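PDB 2QDD: mandelate racemase/muconate lactonizing enzyme from Roseovarius nubinhibens, which is of unknown function but, as a magnesium-binding member of the mandelate racemase/muconate lactonizing enzyme family, probably abstracts a proton next to a substrate carboxylate. Local coordinates for residues A157-G170 with L187-W201. Residues are numbered along the deposited sequence; the frame is centred on the assembly and turned at random.
Sequences AAQGYRTHSAKIGG and LPDGHRVTFDVNRAW
Lys167 and Asp196 form a salt bridge, NZ to OD2 at 2.9 Å, on the anti lone pair of that oxygen. The two side chains run alongside each other; a bend about CB-CG (chi2 -84°) turns the lysine chain to run beside the aspartate, with NZ ending at OD2. Asp196 OD1 accepts the backbone N of Asn198 at 3.2 Å, an Asx turn, from above the carboxylate plane. Asp196 is a magnesium ligand, beside Glu220 and Glu244, although no metal is bound to this chain. With an alanine in place of Asp196, Lys167 NZ would probably lose its carboxylate mate, the Asx turn its acceptor and the magnesium site one ligand.

His164 NE2 and His191 ND1 share a hydrogen bond of 3.1 Å. The rings meet rim to rim with planes 4° apart. Ser139 bonds His164 ND1, so both ring nitrogens of His164 are engaged.

Strands 163-167 and 192-196 are neighbouring parallel strands of the modified TIM barrel, the C-terminal domain of the enolase superfamily, joined through helix 173-185 as a beta-alpha-beta unit. Six backbone hydrogen bonds join them, the first from Arg192 N to Arg162 O and the last from Ile168 N to Asp196 O.

On the helix-facing side, Ala166 CB lies 3.9 Å from Phe195 CD2. Ile168 CD1 reaches Trp201 CH2 at 3.7 Å and also touches Phe195 CB and Val197 CG2. At the other end, Ala157 CB meets His191 CE1 at 3.7 Å. Arg162 CB lies over one face of the His191 ring.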
loop_
_atom_site.group_PDB
_atom_site.type_symbol
_atom_site.label_atom_id
_atom_site.label_comp_id
_atom_site.label_asym_id
_atom_site.label_seq_id
_atom_site.Cartn_x
_atom_site.Cartn_y
_atom_site.Cartn_z
ATOM N N ALA A 157 35.622 -26.047 15.342
ATOM C CA ALA A 157 36.717 -25.384 14.631
ATOM C C ALA A 157 37.942 -26.284 14.445
ATOM O O ALA A 157 38.620 -26.214 13.413
ATOM C CB ALA A 157 37.105 -24.096 15.348
ATOM N N ALA A 158 38.202 -27.126 15.447
ATOM C CA ALA A 158 39.299 -28.098 15.426
ATOM C C ALA A 158 39.079 -29.218 14.408
ATOM O O ALA A 158 40.043 -29.736 13.840
ATOM C CB ALA A 158 39.518 -28.681 16.817
ATOM N N GLN A 159 37.816 -29.578 14.180
ATOM C CA GLN A 159 37.448 -30.507 13.108
ATOM C C GLN A 159 37.460 -29.842 11.729
ATOM O O GLN A 159 37.407 -30.532 10.707
ATOM C CB GLN A 159 36.075 -31.130 13.371
ATOM C CG GLN A 159 35.999 -32.002 14.617
ATOM C CD GLN A 159 34.570 -32.255 15.062
ATOM O OE1 GLN A 159 34.052 -31.571 15.948
ATOM N NE2 GLN A 159 33.922 -33.236 14.446
ATOM N N GLY A 160 37.517 -28.509 11.708
ATOM C CA GLY A 160 37.680 -27.748 10.468
ATOM C C GLY A 160 36.426 -27.063 9.944
ATOM O O GLY A 160 36.424 -26.548 8.826
ATOM N N TYR A 161 35.363 -27.057 10.747
ATOM C CA TYR A 161 34.161 -26.266 10.460
ATOM C C TYR A 161 34.429 -24.768 10.595
ATOM O O TYR A 161 35.008 -24.324 11.582
ATOM C CB TYR A 161 33.035 -26.638 11.424
ATOM C CG TYR A 161 32.455 -28.018 11.241
ATOM C CD1 TYR A 161 32.657 -29.011 12.204
ATOM C CD2 TYR A 161 31.681 -28.328 10.119
ATOM C CE1 TYR A 161 32.107 -30.283 12.051
ATOM C CE2 TYR A 161 31.128 -29.592 9.955
ATOM C CZ TYR A 161 31.344 -30.564 10.926
ATOM O OH TYR A 161 30.801 -31.815 10.767
ATOM N N ARG A 162 33.992 -23.995 9.605
ATOM C CA ARG A 162 34.153 -22.538 9.633
ATOM C C ARG A 162 32.808 -21.810 9.661
ATOM O O ARG A 162 32.761 -20.591 9.788
ATOM C CB ARG A 162 34.985 -22.057 8.441
ATOM C CG ARG A 162 36.312 -22.773 8.275
ATOM C CD ARG A 162 37.251 -22.009 7.369
ATOM N NE ARG A 162 38.209 -21.217 8.136
ATOM C CZ ARG A 162 38.237 -19.889 8.160
ATOM N NH1 ARG A 162 37.355 -19.186 7.456
ATOM N NH2 ARG A 162 39.150 -19.263 8.890
ATOM N N THR A 163 31.721 -22.565 9.529
ATOM C CA THR A 163 30.373 -22.027 9.662
ATOM C C THR A 163 29.633 -22.855 10.705
ATOM O O THR A 163 29.773 -24.074 10.752
ATOM C CB THR A 163 29.617 -22.040 8.313
ATOM O OG1 THR A 163 30.477 -21.548 7.280
ATOM C CG2 THR A 163 28.366 -21.153 8.371
ATOM N N HIS A 164 28.873 -22.179 11.561
ATOM C CA HIS A 164 28.272 -22.807 12.728
ATOM C C HIS A 164 26.800 -22.428 12.845
ATOM O O HIS A 164 26.442 -21.251 12.788
ATOM C CB HIS A 164 29.028 -22.416 14.007
ATOM C CG HIS A 164 30.512 -22.576 13.901
ATOM N ND1 HIS A 164 31.130 -23.807 13.901
ATOM C CD2 HIS A 164 31.500 -21.660 13.764
ATOM C CE1 HIS A 164 32.435 -23.643 13.782
ATOM N NE2 HIS A 164 32.686 -22.350 13.698
ATOM N N SER A 165 25.956 -23.443 13.000
ATOM C CA SER A 165 24.554 -23.248 13.320
ATOM C C SER A 165 24.362 -23.415 14.824
ATOM O O SER A 165 24.330 -24.535 15.330
ATOM C CB SER A 165 23.697 -24.258 12.552
ATOM O OG SER A 165 22.364 -23.808 12.432
ATOM N N ALA A 166 24.252 -22.292 15.528
ATOM C CA ALA A 166 23.987 -22.291 16.962
ATOM C C ALA A 166 22.490 -22.357 17.240
ATOM O O ALA A 166 21.726 -21.489 16.814
ATOM C CB ALA A 166 24.601 -21.061 17.610
ATOM N N LYS A 167 22.076 -23.397 17.955
ATOM C CA LYS A 167 20.658 -23.656 18.196
ATOM C C LYS A 167 20.201 -22.955 19.475
ATOM O O LYS A 167 20.613 -23.320 20.578
ATOM C CB LYS A 167 20.385 -25.161 18.271
ATOM C CG LYS A 167 21.056 -25.988 17.186
ATOM C CD LYS A 167 20.246 -26.021 15.904
ATOM C CE LYS A 167 21.109 -26.467 14.729
ATOM N NZ LYS A 167 20.358 -26.412 13.442
ATOM N N ILE A 168 19.365 -21.933 19.313
ATOM C CA ILE A 168 18.813 -21.179 20.438
ATOM C C ILE A 168 17.285 -21.256 20.416
ATOM O O ILE A 168 16.710 -21.980 19.600
ATOM C CB ILE A 168 19.287 -19.704 20.438
ATOM C CG1 ILE A 168 18.915 -19.013 19.123
ATOM C CG2 ILE A 168 20.793 -19.614 20.711
ATOM C CD1 ILE A 168 18.844 -17.519 19.220
ATOM N N GLY A 169 16.633 -20.520 21.316
ATOM C CA GLY A 169 15.171 -20.502 21.387
ATOM C C GLY A 169 14.623 -21.040 22.696
ATOM O O GLY A 169 15.378 -21.492 23.560
ATOM N N GLY A 170 13.301 -21.000 22.832
ATOM C CA GLY A 170 12.645 -21.069 24.137
ATOM C C GLY A 170 12.097 -19.716 24.551
ATOM O O GLY A 170 12.536 -18.679 24.047
ATOM N N LEU A 187 33.574 -15.814 18.683
ATOM C CA LEU A 187 33.950 -16.543 17.472
ATOM C C LEU A 187 35.442 -16.390 17.176
ATOM O O LEU A 187 36.002 -15.299 17.345
ATOM C CB LEU A 187 33.134 -16.069 16.265
ATOM C CG LEU A 187 31.831 -16.783 15.899
ATOM C CD1 LEU A 187 31.313 -16.225 14.588
ATOM C CD2 LEU A 187 32.001 -18.292 15.800
ATOM N N PRO A 188 36.092 -17.487 16.738
ATOM C CA PRO A 188 37.380 -17.398 16.046
ATOM C C PRO A 188 37.293 -16.610 14.735
ATOM O O PRO A 188 36.207 -16.484 14.159
ATOM C CB PRO A 188 37.748 -18.864 15.779
ATOM C CG PRO A 188 36.488 -19.638 15.950
ATOM C CD PRO A 188 35.646 -18.882 16.912
ATOM N N ASP A 189 38.433 -16.083 14.288
ATOM C CA ASP A 189 38.488 -15.159 13.155
ATOM C C ASP A 189 38.196 -15.872 11.841
ATOM O O ASP A 189 38.716 -16.962 11.589
ATOM C CB ASP A 189 39.858 -14.482 13.074
ATOM C CG ASP A 189 40.203 -13.704 14.329
ATOM O OD1 ASP A 189 39.921 -12.487 14.369
ATOM O OD2 ASP A 189 40.757 -14.310 15.273
ATOM N N GLY A 190 37.350 -15.253 11.017
ATOM C CA GLY A 190 36.945 -15.817 9.725
ATOM C C GLY A 190 35.716 -16.712 9.783
ATOM O O GLY A 190 35.135 -17.052 8.748
ATOM N N HIS A 191 35.322 -17.087 10.997
ATOM C CA HIS A 191 34.213 -18.012 11.218
ATOM C C HIS A 191 32.863 -17.281 11.212
ATOM O O HIS A 191 32.804 -16.082 11.502
ATOM C CB HIS A 191 34.405 -18.777 12.534
ATOM C CG HIS A 191 35.529 -19.770 12.503
ATOM N ND1 HIS A 191 35.331 -21.122 12.688
ATOM C CD2 HIS A 191 36.861 -19.608 12.319
ATOM C CE1 HIS A 191 36.492 -21.749 12.614
ATOM N NE2 HIS A 191 37.435 -20.853 12.389
ATOM N N ARG A 192 31.795 -18.006 10.871
ATOM C CA ARG A 192 30.440 -17.435 10.787
ATOM C C ARG A 192 29.450 -18.211 11.654
ATOM O O ARG A 192 29.479 -19.441 11.679
ATOM C CB ARG A 192 29.924 -17.423 9.340
ATOM C CG ARG A 192 30.931 -16.995 8.281
ATOM C CD ARG A 192 30.323 -16.008 7.308
ATOM N NE ARG A 192 30.116 -14.703 7.931
ATOM C CZ ARG A 192 29.075 -13.910 7.698
ATOM N NH1 ARG A 192 28.119 -14.272 6.848
ATOM N NH2 ARG A 192 28.987 -12.747 8.323
ATOM N N VAL A 193 28.572 -17.486 12.350
ATOM C CA VAL A 193 27.393 -18.088 12.980
ATOM C C VAL A 193 26.063 -17.747 12.313
ATOM O O VAL A 193 25.845 -16.623 11.855
ATOM C CB VAL A 193 27.291 -17.815 14.504
ATOM C CG1 VAL A 193 28.242 -18.707 15.269
ATOM C CG2 VAL A 193 27.517 -16.348 14.833
ATOM N N THR A 194 25.188 -18.747 12.263
ATOM C CA THR A 194 23.754 -18.557 12.123
ATOM C C THR A 194 23.103 -18.964 13.446
ATOM O O THR A 194 23.379 -20.044 13.965
ATOM C CB THR A 194 23.200 -19.433 10.958
ATOM O OG1 THR A 194 23.821 -19.038 9.727
ATOM C CG2 THR A 194 21.681 -19.301 10.812
ATOM N N PHE A 195 22.255 -18.096 13.994
ATOM C CA PHE A 195 21.425 -18.459 15.140
ATOM C C PHE A 195 20.099 -19.031 14.686
ATOM O O PHE A 195 19.251 -18.310 14.156
ATOM C CB PHE A 195 21.219 -17.272 16.081
ATOM C CG PHE A 195 22.485 -16.791 16.723
ATOM C CD1 PHE A 195 23.144 -15.679 16.226
ATOM C CD2 PHE A 195 23.027 -17.465 17.811
ATOM C CE1 PHE A 195 24.324 -15.231 16.807
ATOM C CE2 PHE A 195 24.205 -17.028 18.402
ATOM C CZ PHE A 195 24.859 -15.908 17.899
ATOM N N ASP A 196 19.942 -20.338 14.895
ATOM C CA ASP A 196 18.770 -21.086 14.448
ATOM C C ASP A 196 17.788 -21.278 15.605
ATOM O O ASP A 196 18.081 -21.951 16.598
ATOM C CB ASP A 196 19.191 -22.433 13.846
ATOM C CG ASP A 196 18.012 -23.253 13.323
ATOM O OD1 ASP A 196 16.912 -22.699 13.085
ATOM O OD2 ASP A 196 18.198 -24.475 13.138
ATOM N N VAL A 197 16.620 -20.670 15.445
ATOM C CA VAL A 197 15.642 -20.512 16.513
ATOM C C VAL A 197 14.656 -21.667 16.397
ATOM O O VAL A 197 14.035 -22.069 17.389
ATOM C CB VAL A 197 14.911 -19.149 16.363
ATOM C CG1 VAL A 197 13.859 -18.951 17.427
ATOM C CG2 VAL A 197 15.911 -17.999 16.391
ATOM N N ASN A 198 14.576 -22.207 15.176
ATOM C CA ASN A 198 13.586 -23.200 14.764
ATOM C C ASN A 198 12.187 -22.994 15.302
ATOM O O ASN A 198 11.610 -23.846 15.991
ATOM C CB ASN A 198 14.075 -24.633 14.949
ATOM C CG ASN A 198 13.901 -25.463 13.689
ATOM O OD1 ASN A 198 14.867 -26.029 13.170
ATOM N ND2 ASN A 198 12.664 -25.534 13.183
ATOM N N ARG A 199 11.645 -21.822 14.961
ATOM C CA ARG A 199 10.238 -21.449 15.200
ATOM C C ARG A 199 9.805 -21.329 16.666
ATOM O O ARG A 199 8.613 -21.238 16.955
ATOM C CB ARG A 199 9.268 -22.334 14.402
ATOM C CG ARG A 199 9.565 -22.404 12.917
ATOM C CD ARG A 199 8.712 -23.442 12.226
ATOM N NE ARG A 199 9.265 -24.781 12.409
ATOM C CZ ARG A 199 8.769 -25.887 11.862
ATOM N NH1 ARG A 199 9.361 -27.054 12.091
ATOM N NH2 ARG A 199 7.697 -25.834 11.082
ATOM N N ALA A 200 10.771 -21.298 17.580
ATOM C CA ALA A 200 10.488 -21.337 19.016
ATOM C C ALA A 200 10.051 -19.993 19.613
ATOM O O ALA A 200 9.587 -19.946 20.750
ATOM C CB ALA A 200 11.681 -21.901 19.779
ATOM N N TRP A 201 10.199 -18.910 18.854
ATOM C CA TRP A 201 9.762 -17.593 19.301
ATOM C C TRP A 201 8.360 -17.230 18.811
ATOM O O TRP A 201 7.917 -17.682 17.751
ATOM C CB TRP A 201 10.769 -16.523 18.879
ATOM C CG TRP A 201 12.072 -16.589 19.614
ATOM C CD1 TRP A 201 12.316 -17.220 20.807
ATOM C CD2 TRP A 201 13.314 -15.991 19.216
ATOM N NE1 TRP A 201 13.634 -17.051 21.169
ATOM C CE2 TRP A 201 14.269 -16.306 20.210
ATOM C CE3 TRP A 201 13.717 -15.232 18.107
ATOM C CZ2 TRP A 201 15.595 -15.880 20.131
ATOM C CZ3 TRP A 201 15.034 -14.802 18.036
ATOM C CH2 TRP A 201 15.959 -15.134 19.038
#